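Local coordinates for spike protein P1 (Pseudoalteromonas phage pm2, PDB 2VVE) that serves as the receptor-binding spike at the fivefold vertices of the virion, with its C-terminal part responsible for binding the receptor, at residues A[23-28]-A[75-80]; A[43-48]-A[79-84]. All coordinates share one frame; numbering follows the deposited sequence.

Both contacts belong to one four-stranded antiparallel sheet of the spike's second jelly-roll domain, whose strands run in the order 24-27, 78-81, 44-47, 62-64. Strand 78-81 is the shared member: contact 1 joins it to the outermost strand 24-27, contact 2 to strand 44-47 on its other edge. Their centres lie about 9 Å apart and they have Asn79 and Tyr80 in common. Along the chain 23-28 comes first, then 43-48; 75-84 comes last but lies between the other two in the sheet. Leu26 and Val78 of contact 1 pack on Ile46 of contact 2, so the strands share an apolar face, and both contacts also touch a second copy of the protein in the crystal assembly.

Contact 1: residues A[23-28]-A[75-80]; sequences VRELLP and FGSVNY
A classic beta bulge sets Leu26 and Leu27 together against Val78 where strand 24-27 pairs antiparallel with strand 78-81. Val78 O is gripped by two donors, Leu26 N at 2.7 Å and Leu27 N at 3.2 Å; the first lies in the carbonyl plane and the second is tilted from it by 19°. Leu26 has the helix-like backbone of such a bulge's first position, and the register shifts by one between Glu25 and Leu27. Leu27 O takes the N-H of Val78 to close the bulged end, while before the bulge Arg24 and Tyr80 form a regular hydrogen-bonded pair, N to O in both directions. Tyr80 gives the contact its largest buried surface. Its CG stands between the backbone N and the carbonyl carbon (chi1 75°), and the ring lies against the other strand: Leu26 CB meets the ring edge at CD1, 3.7 Å away, and Glu25 O also comes to that edge, 3.5 Å from CE1. Arg24 runs beside the tyrosine in the same direction, its CB 3.6 Å from Tyr80 CE1 and its CD 3.4 Å from Tyr80 OH. Their polar ends have separate partners, Asp21 for the guanidinium in a salt bridge and the backbone N of Arg20 for the phenol oxygen. The exposed, extended Glu25 presents OE2 to Ser77 OG, which donates a 2.9 Å hydrogen bond on the anti side of the carboxylate. The Val23 and Asn79 side chains cross at about a right angle, with Val23 CG1 3.9 Å from Asn79 CB. Leu26 and Val78 pack on Ile46 of strand 44-47, Leu26 reaches Ile38 and Leu27 Ala36 of strand 33-39 in the other sheet, and Val78 touches Val12 of a second copy of the protein.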
loop_
_atom_site.group_PDB
_atom_site.type_symbol
_atom_site.label_atom_id
_atom_site.label_comp_id
_atom_site.label_asym_id
_atom_site.label_seq_id
_atom_site.Cartn_x
_atom_site.Cartn_y
_atom_site.Cartn_z
ATOM N N VAL A 23 -4.651 19.041 -23.981
ATOM C CA VAL A 23 -3.479 19.620 -23.302
ATOM C C VAL A 23 -3.824 21.046 -22.909
ATOM O O VAL A 23 -4.204 21.867 -23.760
ATOM C CB VAL A 23 -2.200 19.553 -24.167
ATOM C CG1 VAL A 23 -1.042 20.259 -23.447
ATOM C CG2 VAL A 23 -1.831 18.109 -24.462
ATOM N N ARG A 24 -3.747 21.308 -21.609
ATOM C CA ARG A 24 -4.078 22.601 -21.025
ATOM C C ARG A 24 -2.976 23.005 -20.070
ATOM O O ARG A 24 -2.196 22.183 -19.608
ATOM C CB ARG A 24 -5.411 22.530 -20.264
ATOM C CG ARG A 24 -6.613 22.287 -21.170
ATOM C CD ARG A 24 -7.908 22.327 -20.415
ATOM N NE ARG A 24 -9.039 21.932 -21.269
ATOM C CZ ARG A 24 -10.120 22.674 -21.479
ATOM N NH1 ARG A 24 -10.241 23.856 -20.890
ATOM N NH2 ARG A 24 -11.094 22.224 -22.267
ATOM N N GLU A 25 -2.918 24.290 -19.768
ATOM C CA GLU A 25 -1.929 24.779 -18.831
ATOM C C GLU A 25 -2.326 24.422 -17.393
ATOM O O GLU A 25 -3.473 24.631 -16.992
ATOM C CB GLU A 25 -1.804 26.288 -18.987
ATOM C CG GLU A 25 -0.600 26.856 -18.311
ATOM C CD GLU A 25 -0.425 28.315 -18.618
ATOM O OE1 GLU A 25 -1.263 29.111 -18.154
ATOM O OE2 GLU A 25 0.564 28.657 -19.301
ATOM N N LEU A 26 -1.383 23.862 -16.636
ATOM C CA LEU A 26 -1.600 23.571 -15.224
ATOM C C LEU A 26 -1.205 24.788 -14.391
ATOM O O LEU A 26 -1.933 25.195 -13.486
ATOM C CB LEU A 26 -0.783 22.353 -14.787
ATOM C CG LEU A 26 -0.986 21.923 -13.337
ATOM C CD1 LEU A 26 -2.335 21.232 -13.181
ATOM C CD2 LEU A 26 0.161 21.035 -12.901
ATOM N N LEU A 27 -0.040 25.348 -14.699
ATOM C CA LEU A 27 0.448 26.579 -14.068
ATOM C C LEU A 27 0.948 27.559 -15.118
ATOM O O LEU A 27 1.609 27.148 -16.085
ATOM C CB LEU A 27 1.611 26.267 -13.126
ATOM C CG LEU A 27 1.340 25.240 -12.030
ATOM C CD1 LEU A 27 2.666 24.729 -11.482
ATOM C CD2 LEU A 27 0.439 25.824 -10.942
ATOM N N PRO A 28 0.673 28.866 -14.920
ATOM C CA PRO A 28 1.144 29.873 -15.858
ATOM C C PRO A 28 2.589 30.284 -15.529
ATOM O O PRO A 28 3.085 29.979 -14.438
ATOM C CB PRO A 28 0.173 31.038 -15.623
ATOM C CG PRO A 28 -0.162 30.944 -14.154
ATOM C CD PRO A 28 -0.075 29.465 -13.793
ATOM N N PHE A 75 9.329 28.497 -12.394
ATOM C CA PHE A 75 8.420 29.643 -12.445
ATOM C C PHE A 75 7.750 29.754 -13.811
ATOM O O PHE A 75 6.947 30.655 -14.033
ATOM C CB PHE A 75 9.108 30.964 -12.059
ATOM C CG PHE A 75 10.149 31.442 -13.047
ATOM C CD1 PHE A 75 9.809 32.303 -14.093
ATOM C CD2 PHE A 75 11.478 31.069 -12.899
ATOM C CE1 PHE A 75 10.777 32.747 -14.998
ATOM C CE2 PHE A 75 12.448 31.506 -13.804
ATOM C CZ PHE A 75 12.094 32.357 -14.844
ATOM N N GLY A 76 8.094 28.838 -14.715
ATOM C CA GLY A 76 7.572 28.875 -16.076
ATOM C C GLY A 76 6.220 28.196 -16.211
ATOM O O GLY A 76 5.647 27.730 -15.215
ATOM N N SER A 77 5.725 28.153 -17.456
ATOM C CA SER A 77 4.485 27.470 -17.814
ATOM C C SER A 77 4.666 25.962 -17.644
ATOM O O SER A 77 5.757 25.428 -17.890
ATOM C CB SER A 77 4.120 27.783 -19.279
ATOM O OG SER A 77 2.950 27.083 -19.663
ATOM N N VAL A 78 3.604 25.287 -17.209
ATOM C CA VAL A 78 3.599 23.833 -17.082
ATOM C C VAL A 78 2.249 23.352 -17.625
ATOM O O VAL A 78 1.204 23.887 -17.254
ATOM C CB VAL A 78 3.783 23.372 -15.618
ATOM C CG1 VAL A 78 3.762 21.825 -15.525
ATOM C CG2 VAL A 78 5.117 23.894 -15.040
ATOM N N ASN A 79 2.294 22.365 -18.512
ATOM C CA ASN A 79 1.078 21.796 -19.134
ATOM C C ASN A 79 0.691 20.442 -18.577
ATOM O O ASN A 79 1.553 19.686 -18.130
ATOM C CB ASN A 79 1.305 21.659 -20.639
ATOM C CG ASN A 79 1.370 23.004 -21.338
ATOM O OD1 ASN A 79 0.572 23.890 -21.059
ATOM N ND2 ASN A 79 2.329 23.163 -22.250
ATOM N N TYR A 80 -0.606 20.123 -18.635
ATOM C CA TYR A 80 -1.083 18.810 -18.237
ATOM C C TYR A 80 -1.960 18.190 -19.335
ATOM O O TYR A 80 -2.474 18.898 -20.206
ATOM C CB TYR A 80 -1.851 18.852 -16.897
ATOM C CG TYR A 80 -3.247 19.452 -17.000
ATOM C CD1 TYR A 80 -3.455 20.808 -16.776
ATOM C CD2 TYR A 80 -4.346 18.657 -17.317
ATOM C CE1 TYR A 80 -4.744 21.375 -16.874
ATOM C CE2 TYR A 80 -5.650 19.215 -17.430
ATOM C CZ TYR A 80 -5.823 20.576 -17.206
ATOM O OH TYR A 80 -7.071 21.156 -17.308
#

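Contact 2: residues A[43-48]-A[79-84]; sequences DIWIGG and NYWVSD
Trp45 and Trp81 form an offset edge-to-face pair, the edge of Trp81 turned toward the face of Trp45 with the six-membered ring centroids 5.5 Å apart and their planes at 74°. Trp45 CE3 and Trp81 CE3 are the nearest ring atoms, 3.7 Å apart. At the edge of Trp45, in its plane, lie Trp81 O and a water that donates to both Asp43 O and Val82 O. One face of Trp81 carries Ser83 N over its centre, and at its edge NE1 donates a 2.9 Å bond to Asp84 OD1, which it meets from above the carboxylate plane. The two tryptophans are a hydrogen-bonded antiparallel pair of strands 44-47 and 78-81, central neighbours in this jelly-roll sheet. Gly47 and Asn79 make the next such pair, and Asn79 ND2 adds a 3.0 Å bond to Gly48 O, standing well above that carbonyl plane. On the face away from the indoles, Ile46 CD1 presses on Tyr80 CB at 3.9 Å. Ile44 CD1 lies 3.8 Å from Tyr80 CB, and Ile44 CG1 meets Val82 CG1 at 3.6 Å. Strand 62-64 continues the sheet, with Phe64 touching both isoleucines, and Ile46 O accepts a hydrogen bond from Ser14 of a second protein copy.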
loop_
_atom_site.group_PDB
_atom_site.type_symbol
_atom_site.label_atom_id
_atom_site.label_comp_id
_atom_site.label_asym_id
_atom_site.label_seq_id
_atom_site.Cartn_x
_atom_site.Cartn_y
_atom_site.Cartn_z
ATOM N N ASP A 43 -4.615 9.765 -13.000
ATOM C CA ASP A 43 -3.313 9.777 -13.689
ATOM C C ASP A 43 -3.193 11.039 -14.544
ATOM O O ASP A 43 -4.137 11.423 -15.262
ATOM C CB ASP A 43 -3.140 8.559 -14.592
ATOM C CG ASP A 43 -3.036 7.247 -13.825
ATOM O OD1 ASP A 43 -2.884 7.233 -12.586
ATOM O OD2 ASP A 43 -3.092 6.204 -14.499
ATOM N N ILE A 44 -2.037 11.683 -14.471
ATOM C CA ILE A 44 -1.865 12.985 -15.100
ATOM C C ILE A 44 -0.500 13.043 -15.793
ATOM O O ILE A 44 0.517 12.639 -15.228
ATOM C CB ILE A 44 -2.027 14.153 -14.071
ATOM C CG1 ILE A 44 -2.075 15.515 -14.788
ATOM C CG2 ILE A 44 -0.926 14.115 -12.961
ATOM C CD1 ILE A 44 -2.468 16.687 -13.894
ATOM N N TRP A 45 -0.498 13.558 -17.014
ATOM C CA TRP A 45 0.720 13.677 -17.787
ATOM C C TRP A 45 1.155 15.135 -17.710
ATOM O O TRP A 45 0.327 16.031 -17.889
ATOM C CB TRP A 45 0.472 13.185 -19.214
ATOM C CG TRP A 45 0.495 11.671 -19.315
ATOM C CD1 TRP A 45 1.530 10.891 -19.783
ATOM C CD2 TRP A 45 -0.545 10.760 -18.933
ATOM N NE1 TRP A 45 1.190 9.559 -19.721
ATOM C CE2 TRP A 45 -0.073 9.448 -19.197
ATOM C CE3 TRP A 45 -1.827 10.922 -18.386
ATOM C CZ2 TRP A 45 -0.843 8.306 -18.943
ATOM C CZ3 TRP A 45 -2.591 9.780 -18.125
ATOM C CH2 TRP A 45 -2.092 8.488 -18.408
ATOM N N ILE A 46 2.427 15.359 -17.382
ATOM C CA ILE A 46 2.959 16.699 -17.098
ATOM C C ILE A 46 4.146 16.975 -18.020
ATOM O O ILE A 46 5.012 16.116 -18.212
ATOM C CB ILE A 46 3.400 16.845 -15.614
ATOM C CG1 ILE A 46 2.207 16.633 -14.659
ATOM C CG2 ILE A 46 4.045 18.208 -15.360
ATOM C CD1 ILE A 46 1.157 17.770 -14.681
ATOM N N GLY A 47 4.175 18.174 -18.579
ATOM C CA GLY A 47 5.240 18.561 -19.505
ATOM C C GLY A 47 5.346 20.053 -19.741
ATOM O O GLY A 47 4.553 20.850 -19.213
ATOM N N GLY A 48 6.317 20.412 -20.579
ATOM C CA GLY A 48 6.581 21.799 -20.946
ATOM C C GLY A 48 5.809 22.205 -22.179
ATOM O O GLY A 48 4.830 21.569 -22.547
ATOM N N ASN A 79 2.294 22.365 -18.512
ATOM C CA ASN A 79 1.078 21.796 -19.134
ATOM C C ASN A 79 0.691 20.442 -18.577
ATOM O O ASN A 79 1.553 19.686 -18.130
ATOM C CB ASN A 79 1.305 21.659 -20.639
ATOM C CG ASN A 79 1.370 23.004 -21.338
ATOM O OD1 ASN A 79 0.572 23.890 -21.059
ATOM N ND2 ASN A 79 2.329 23.163 -22.250
ATOM N N TYR A 80 -0.606 20.123 -18.635
ATOM C CA TYR A 80 -1.083 18.810 -18.237
ATOM C C TYR A 80 -1.960 18.190 -19.335
ATOM O O TYR A 80 -2.474 18.898 -20.206
ATOM C CB TYR A 80 -1.851 18.852 -16.897
ATOM C CG TYR A 80 -3.247 19.452 -17.000
ATOM C CD1 TYR A 80 -3.455 20.808 -16.776
ATOM C CD2 TYR A 80 -4.346 18.657 -17.317
ATOM C CE1 TYR A 80 -4.744 21.375 -16.874
ATOM C CE2 TYR A 80 -5.650 19.215 -17.430
ATOM C CZ TYR A 80 -5.823 20.576 -17.206
ATOM O OH TYR A 80 -7.071 21.156 -17.308
ATOM N N TRP A 81 -2.109 16.866 -19.269
ATOM C CA TRP A 81 -3.139 16.137 -20.010
ATOM C C TRP A 81 -3.678 15.006 -19.131
ATOM O O TRP A 81 -2.895 14.301 -18.473
ATOM C CB TRP A 81 -2.555 15.553 -21.302
ATOM C CG TRP A 81 -3.570 14.832 -22.162
ATOM C CD1 TRP A 81 -4.258 15.351 -23.212
ATOM C CD2 TRP A 81 -3.997 13.463 -22.038
ATOM N NE1 TRP A 81 -5.100 14.396 -23.761
ATOM C CE2 TRP A 81 -4.958 13.229 -23.053
ATOM C CE3 TRP A 81 -3.667 12.415 -21.167
ATOM C CZ2 TRP A 81 -5.579 11.991 -23.227
ATOM C CZ3 TRP A 81 -4.299 11.182 -21.338
ATOM C CH2 TRP A 81 -5.242 10.983 -22.363
ATOM N N VAL A 82 -5.000 14.837 -19.114
ATOM C CA VAL A 82 -5.626 13.714 -18.397
ATOM C C VAL A 82 -6.596 12.931 -19.274
ATOM O O VAL A 82 -6.840 11.752 -19.040
ATOM C CB VAL A 82 -6.363 14.150 -17.088
ATOM C CG1 VAL A 82 -5.368 14.679 -16.056
ATOM C CG2 VAL A 82 -7.475 15.173 -17.378
ATOM N N SER A 83 -7.155 13.597 -20.282
ATOM C CA SER A 83 -8.272 13.018 -21.029
ATOM C C SER A 83 -8.589 13.816 -22.289
ATOM O O SER A 83 -8.377 15.021 -22.323
ATOM C CB SER A 83 -9.517 12.959 -20.132
ATOM O OG SER A 83 -10.635 12.521 -20.868
ATOM N N ASP A 84 -9.098 13.130 -23.311
ATOM C CA ASP A 84 -9.649 13.795 -24.502
ATOM C C ASP A 84 -11.179 13.824 -24.537
ATOM O O ASP A 84 -11.766 14.211 -25.544
ATOM C CB ASP A 84 -9.111 13.162 -25.785
ATOM C CG ASP A 84 -7.650 13.468 -26.018
ATOM O OD1 ASP A 84 -7.211 14.626 -25.789
ATOM O OD2 ASP A 84 -6.941 12.539 -26.444
HETATM O O HOH W 1 -6.169 10.410 -16.733
#